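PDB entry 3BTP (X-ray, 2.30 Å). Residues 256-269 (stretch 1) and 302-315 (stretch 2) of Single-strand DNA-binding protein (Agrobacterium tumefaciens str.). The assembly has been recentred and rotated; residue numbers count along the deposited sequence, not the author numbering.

Stretch 1 (256-269) AGSLLPDILIKTPQ
Stretch 2 (302-315) DTEIKLKSKSGIMH

Two glycines face each other where the contact leaves its regular sheet: Gly-257 and Gly-312, CA to CA 5.1 Å, each with a positive phi (95/2 and 115/-21) that would jam a CB against the preceding carbonyl oxygen. The backbone conformation therefore calls for glycine at both places. At Gly-312 an ideal CB would also lie close to the partner chain, 3.3 Å from Gly-257 O.

Beyond this pair the rule is a plain antiparallel ladder. Strand 263-266 runs against strand 304-308 at 164°, with axes 4.7 Å apart at closest approach. The register pairs Ile-263 with Leu-307, Leu-264 with Lys-306, Ile-265 with Ile-305 and Lys-266 with Glu-304, at CA separations of 4.9, 4.9, 4.7 and 5.1 Å. Phi stays between -102° and -128° and psi between 109° and 142° throughout these pairs. Leu-264 and Lys-306 exchange two hydrogen bonds, Leu-264 N to Lys-306 O and Lys-306 N to Leu-264 O, both 2.8 Å and nearly straight. Lys-266 N reaches Glu-304 O at 2.9 Å, and Glu-304 N returns to Lys-266 O at 3.0 Å. One more rung, Lys-308 N to Asp-262 O at 2.8 Å, extends the ladder past the first strand. The pairs Ile-263 with Leu-307 and Ile-265 with Ile-305 are the non-hydrogen-bonded ones and fall between these rungs, where CA-H...O contacts such as Ile-263 CA to Lys-306 O, 3.3 Å, fill the gaps.

Alternation makes one face all aliphatic, while the other combines Leu-264 with charged residues. The first carries Ile-263, Leu-307, Ile-265 and Ile-305. Ile-263 (m, t) places CG1 3.8 Å from CD1 of Leu-307 (chi1 m, chi2 4°); Ile-265 (m, m) brings CD1 to 4.1 Å from Ile-305 CG2, while Ile-263 CG2 lies 4.2 Å from Ile-305 CG2, a diagonal contact that joins neighbouring pairs.

The other face carries Leu-264, Lys-306, Lys-266 and Glu-304. Glu-304 (m, t) gathers two lysines at OE1: Lys-306 NZ in a close salt bridge of 2.6 Å, and Lys-266 NZ across the strands at 3.4 Å, a salt bridge whose hydrogen bond is weak. Lys-266 gets there by t, t, p, p; Lys-306 leaves by m, m and then extends t, t. Leu-264 (t, t) instead meets Met-314 (chi1 m, chi2 -101°, chi3 18°), its CB 4.0 Å from Met-314 CE.

Met-314 can arrive there because stretch 2 folds back. A type I turn from Ser-309 to Gly-312, with Gly-312 N bonded to Ser-309 O at 3.0 Å, returns the chain so that Leu-307 N donates to His-315 O at 2.7 Å and His-315 N to Leu-307 O at 3.0 Å. Water 1 ties this turn to the loop, 2.7 Å from Lys-310 O and 2.8 Å from Ser-258 OG.

Lys-308 (t, t, then chi3 115° and chi4 139°, both between wells) points toward the loop: its CD passes 3.4 Å from Pro-261 O, and NZ makes a weak hydrogen bond of 3.4 Å to Gly-257 O. At the other end, Thr-303 (m) sets CG2 3.4 Å from Ile-265 CG2, and Pro-268 CG rests 3.9 Å from Asp-302 CB.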

# COMPACT_ATOMS: atom_id res chain seq x y z
N ALA A 256 -7.88 6.52 19.45
CA ALA A 256 -6.72 6.42 18.58
C ALA A 256 -6.81 5.28 17.58
O ALA A 256 -6.03 5.23 16.66
CB ALA A 256 -5.43 6.32 19.38
N GLY A 257 -7.77 4.37 17.73
CA GLY A 257 -7.94 3.25 16.76
C GLY A 257 -7.23 1.98 17.21
O GLY A 257 -7.27 0.93 16.52
N SER A 258 -6.63 2.04 18.40
CA SER A 258 -5.85 0.91 18.88
C SER A 258 -6.63 -0.16 19.63
O SER A 258 -6.03 -0.88 20.41
CB SER A 258 -4.54 1.37 19.55
OG SER A 258 -3.51 1.44 18.49
N LEU A 259 -7.93 -0.30 19.34
CA LEU A 259 -8.80 -1.26 19.98
C LEU A 259 -9.88 -1.84 19.10
O LEU A 259 -10.88 -2.30 19.64
CB LEU A 259 -9.52 -0.66 21.24
CG LEU A 259 -8.75 -0.43 22.58
CD1 LEU A 259 -9.67 -0.02 23.80
CD2 LEU A 259 -7.90 -1.62 22.98
N LEU A 260 -9.71 -1.90 17.78
CA LEU A 260 -10.79 -2.27 16.88
C LEU A 260 -10.66 -3.73 16.56
O LEU A 260 -9.60 -4.31 16.77
CB LEU A 260 -10.71 -1.49 15.56
CG LEU A 260 -10.67 0.03 15.57
CD1 LEU A 260 -9.90 0.70 14.30
CD2 LEU A 260 -12.09 0.58 15.86
N PRO A 261 -11.72 -4.31 15.99
CA PRO A 261 -11.64 -5.72 15.55
C PRO A 261 -10.84 -5.86 14.25
O PRO A 261 -10.41 -4.85 13.65
CB PRO A 261 -13.12 -6.14 15.34
CG PRO A 261 -13.95 -5.00 15.72
CD PRO A 261 -13.04 -3.73 15.73
N ASP A 262 -10.61 -7.10 13.87
CA ASP A 262 -9.77 -7.49 12.79
C ASP A 262 -10.42 -7.04 11.45
O ASP A 262 -9.72 -6.63 10.51
CB ASP A 262 -9.71 -9.03 12.78
CG ASP A 262 -9.25 -9.66 14.13
OD1 ASP A 262 -8.57 -8.99 14.92
OD2 ASP A 262 -9.55 -10.85 14.42
N ILE A 263 -11.75 -7.17 11.36
CA ILE A 263 -12.46 -7.19 10.08
C ILE A 263 -13.55 -6.17 10.20
O ILE A 263 -14.28 -6.14 11.16
CB ILE A 263 -13.03 -8.57 9.73
CG1 ILE A 263 -11.92 -9.62 9.49
CG2 ILE A 263 -13.93 -8.49 8.55
CD1 ILE A 263 -12.38 -11.06 9.58
N LEU A 264 -13.65 -5.30 9.21
CA LEU A 264 -14.80 -4.39 9.01
C LEU A 264 -15.48 -4.68 7.66
O LEU A 264 -14.87 -4.56 6.62
CB LEU A 264 -14.31 -2.92 9.07
CG LEU A 264 -15.29 -1.71 9.11
CD1 LEU A 264 -14.48 -0.43 9.38
CD2 LEU A 264 -16.04 -1.53 7.82
N ILE A 265 -16.78 -4.98 7.67
CA ILE A 265 -17.54 -5.21 6.45
C ILE A 265 -18.42 -3.98 6.28
O ILE A 265 -19.10 -3.56 7.19
CB ILE A 265 -18.50 -6.44 6.63
CG1 ILE A 265 -17.78 -7.68 7.25
CG2 ILE A 265 -19.40 -6.74 5.33
CD1 ILE A 265 -16.80 -8.33 6.37
N LYS A 266 -18.44 -3.40 5.10
CA LYS A 266 -19.31 -2.27 4.88
C LYS A 266 -20.22 -2.63 3.71
O LYS A 266 -19.74 -2.68 2.57
CB LYS A 266 -18.51 -1.02 4.54
CG LYS A 266 -19.42 0.23 4.36
CD LYS A 266 -18.64 1.58 4.48
CE LYS A 266 -17.90 1.90 3.27
NZ LYS A 266 -18.61 1.85 1.90
N THR A 267 -21.51 -2.87 3.97
CA THR A 267 -22.44 -3.38 2.94
C THR A 267 -22.76 -2.28 1.91
O THR A 267 -22.49 -1.10 2.17
CB THR A 267 -23.81 -3.87 3.58
OG1 THR A 267 -24.65 -2.73 3.82
CG2 THR A 267 -23.64 -4.65 4.87
N PRO A 268 -23.39 -2.64 0.76
CA PRO A 268 -23.82 -1.63 -0.20
C PRO A 268 -24.76 -0.55 0.36
O PRO A 268 -24.83 0.57 -0.21
CB PRO A 268 -24.54 -2.48 -1.24
CG PRO A 268 -23.76 -3.83 -1.17
CD PRO A 268 -23.70 -4.02 0.29
N GLN A 269 -25.46 -0.86 1.46
CA GLN A 269 -26.26 0.17 2.20
C GLN A 269 -25.44 1.01 3.22
O GLN A 269 -26.01 1.90 3.88
CB GLN A 269 -27.49 -0.47 2.92
CG GLN A 269 -28.43 -1.22 1.98
CD GLN A 269 -27.86 -2.57 1.40
OE1 GLN A 269 -27.20 -3.35 2.09
NE2 GLN A 269 -28.17 -2.83 0.13
N ASP A 302 -21.16 -5.62 -4.11
CA ASP A 302 -20.56 -4.29 -3.94
C ASP A 302 -20.06 -4.01 -2.51
O ASP A 302 -19.65 -2.89 -2.21
CB ASP A 302 -21.57 -3.18 -4.27
CG ASP A 302 -21.71 -2.92 -5.78
OD1 ASP A 302 -21.12 -3.69 -6.59
OD2 ASP A 302 -22.40 -1.92 -6.16
N THR A 303 -20.15 -5.02 -1.64
CA THR A 303 -19.68 -4.97 -0.26
C THR A 303 -18.17 -4.75 -0.14
O THR A 303 -17.42 -5.32 -0.88
CB THR A 303 -20.10 -6.26 0.51
OG1 THR A 303 -21.52 -6.39 0.40
CG2 THR A 303 -19.81 -6.15 2.02
N GLU A 304 -17.73 -3.91 0.78
CA GLU A 304 -16.29 -3.69 1.01
C GLU A 304 -15.82 -4.45 2.24
O GLU A 304 -16.50 -4.51 3.21
CB GLU A 304 -16.03 -2.21 1.17
CG GLU A 304 -15.92 -1.53 -0.16
CD GLU A 304 -15.84 0.01 -0.07
OE1 GLU A 304 -15.52 0.61 1.02
OE2 GLU A 304 -16.07 0.61 -1.15
N ILE A 305 -14.63 -5.01 2.20
CA ILE A 305 -14.07 -5.65 3.38
C ILE A 305 -12.76 -5.00 3.69
O ILE A 305 -11.91 -4.94 2.83
CB ILE A 305 -13.78 -7.21 3.15
CG1 ILE A 305 -15.06 -7.97 2.68
CG2 ILE A 305 -13.22 -7.83 4.45
CD1 ILE A 305 -14.75 -9.32 2.12
N LYS A 306 -12.60 -4.54 4.94
CA LYS A 306 -11.37 -4.00 5.50
C LYS A 306 -10.79 -4.94 6.52
O LYS A 306 -11.48 -5.50 7.39
CB LYS A 306 -11.61 -2.68 6.25
CG LYS A 306 -12.64 -1.85 5.58
CD LYS A 306 -12.30 -1.49 4.10
CE LYS A 306 -13.52 -0.69 3.51
NZ LYS A 306 -13.27 -0.10 2.15
N LEU A 307 -9.47 -5.01 6.43
CA LEU A 307 -8.66 -5.87 7.29
C LEU A 307 -7.68 -4.93 8.04
O LEU A 307 -6.94 -4.14 7.43
CB LEU A 307 -7.97 -6.87 6.39
CG LEU A 307 -8.62 -8.19 5.98
CD1 LEU A 307 -10.01 -8.46 6.41
CD2 LEU A 307 -8.48 -8.39 4.53
N LYS A 308 -7.73 -5.02 9.35
CA LYS A 308 -6.94 -4.18 10.23
C LYS A 308 -5.44 -4.44 10.24
O LYS A 308 -4.98 -5.58 10.26
CB LYS A 308 -7.42 -4.36 11.64
CG LYS A 308 -6.91 -3.24 12.42
CD LYS A 308 -7.54 -3.12 13.77
CE LYS A 308 -6.48 -3.38 14.81
NZ LYS A 308 -6.77 -2.33 15.87
N SER A 309 -4.72 -3.35 10.24
CA SER A 309 -3.30 -3.37 10.35
C SER A 309 -2.93 -3.27 11.86
O SER A 309 -3.76 -2.81 12.68
CB SER A 309 -2.78 -2.19 9.48
OG SER A 309 -1.46 -1.87 9.80
N LYS A 310 -1.75 -3.71 12.25
CA LYS A 310 -1.30 -3.47 13.67
C LYS A 310 -1.29 -2.02 14.11
O LYS A 310 -1.33 -1.72 15.32
CB LYS A 310 0.09 -4.06 13.93
CG LYS A 310 0.02 -5.59 13.89
CD LYS A 310 1.38 -6.19 13.62
CE LYS A 310 1.16 -7.49 12.84
NZ LYS A 310 0.79 -8.58 13.83
N SER A 311 -1.30 -1.12 13.15
CA SER A 311 -1.33 0.30 13.44
C SER A 311 -2.73 0.83 13.78
O SER A 311 -2.92 1.92 14.42
CB SER A 311 -0.70 1.06 12.27
OG SER A 311 -1.55 0.91 11.13
N GLY A 312 -3.72 0.10 13.35
CA GLY A 312 -5.05 0.64 13.49
C GLY A 312 -5.73 0.93 12.17
O GLY A 312 -6.93 0.97 12.13
N ILE A 313 -4.96 1.08 11.10
CA ILE A 313 -5.53 1.24 9.76
C ILE A 313 -6.32 0.02 9.30
O ILE A 313 -5.87 -1.08 9.38
CB ILE A 313 -4.44 1.61 8.68
CG1 ILE A 313 -3.55 2.77 9.15
CG2 ILE A 313 -5.07 1.81 7.27
CD1 ILE A 313 -2.37 2.91 8.29
N MET A 314 -7.50 0.27 8.75
CA MET A 314 -8.32 -0.75 8.12
C MET A 314 -8.17 -0.67 6.63
O MET A 314 -8.82 0.16 5.97
CB MET A 314 -9.78 -0.50 8.53
CG MET A 314 -9.90 -0.44 10.00
SD MET A 314 -10.52 -1.90 10.82
CE MET A 314 -10.33 -3.09 9.76
N HIS A 315 -7.31 -1.52 6.09
CA HIS A 315 -7.03 -1.56 4.69
C HIS A 315 -8.10 -2.35 3.96
O HIS A 315 -8.49 -3.46 4.40
CB HIS A 315 -5.66 -2.17 4.38
CG HIS A 315 -4.48 -1.39 4.90
ND1 HIS A 315 -3.94 -0.29 4.23
CD2 HIS A 315 -3.72 -1.57 5.99
CE1 HIS A 315 -2.90 0.18 4.91
NE2 HIS A 315 -2.74 -0.59 5.98
O HOH W 1 -3.48 -0.73 16.65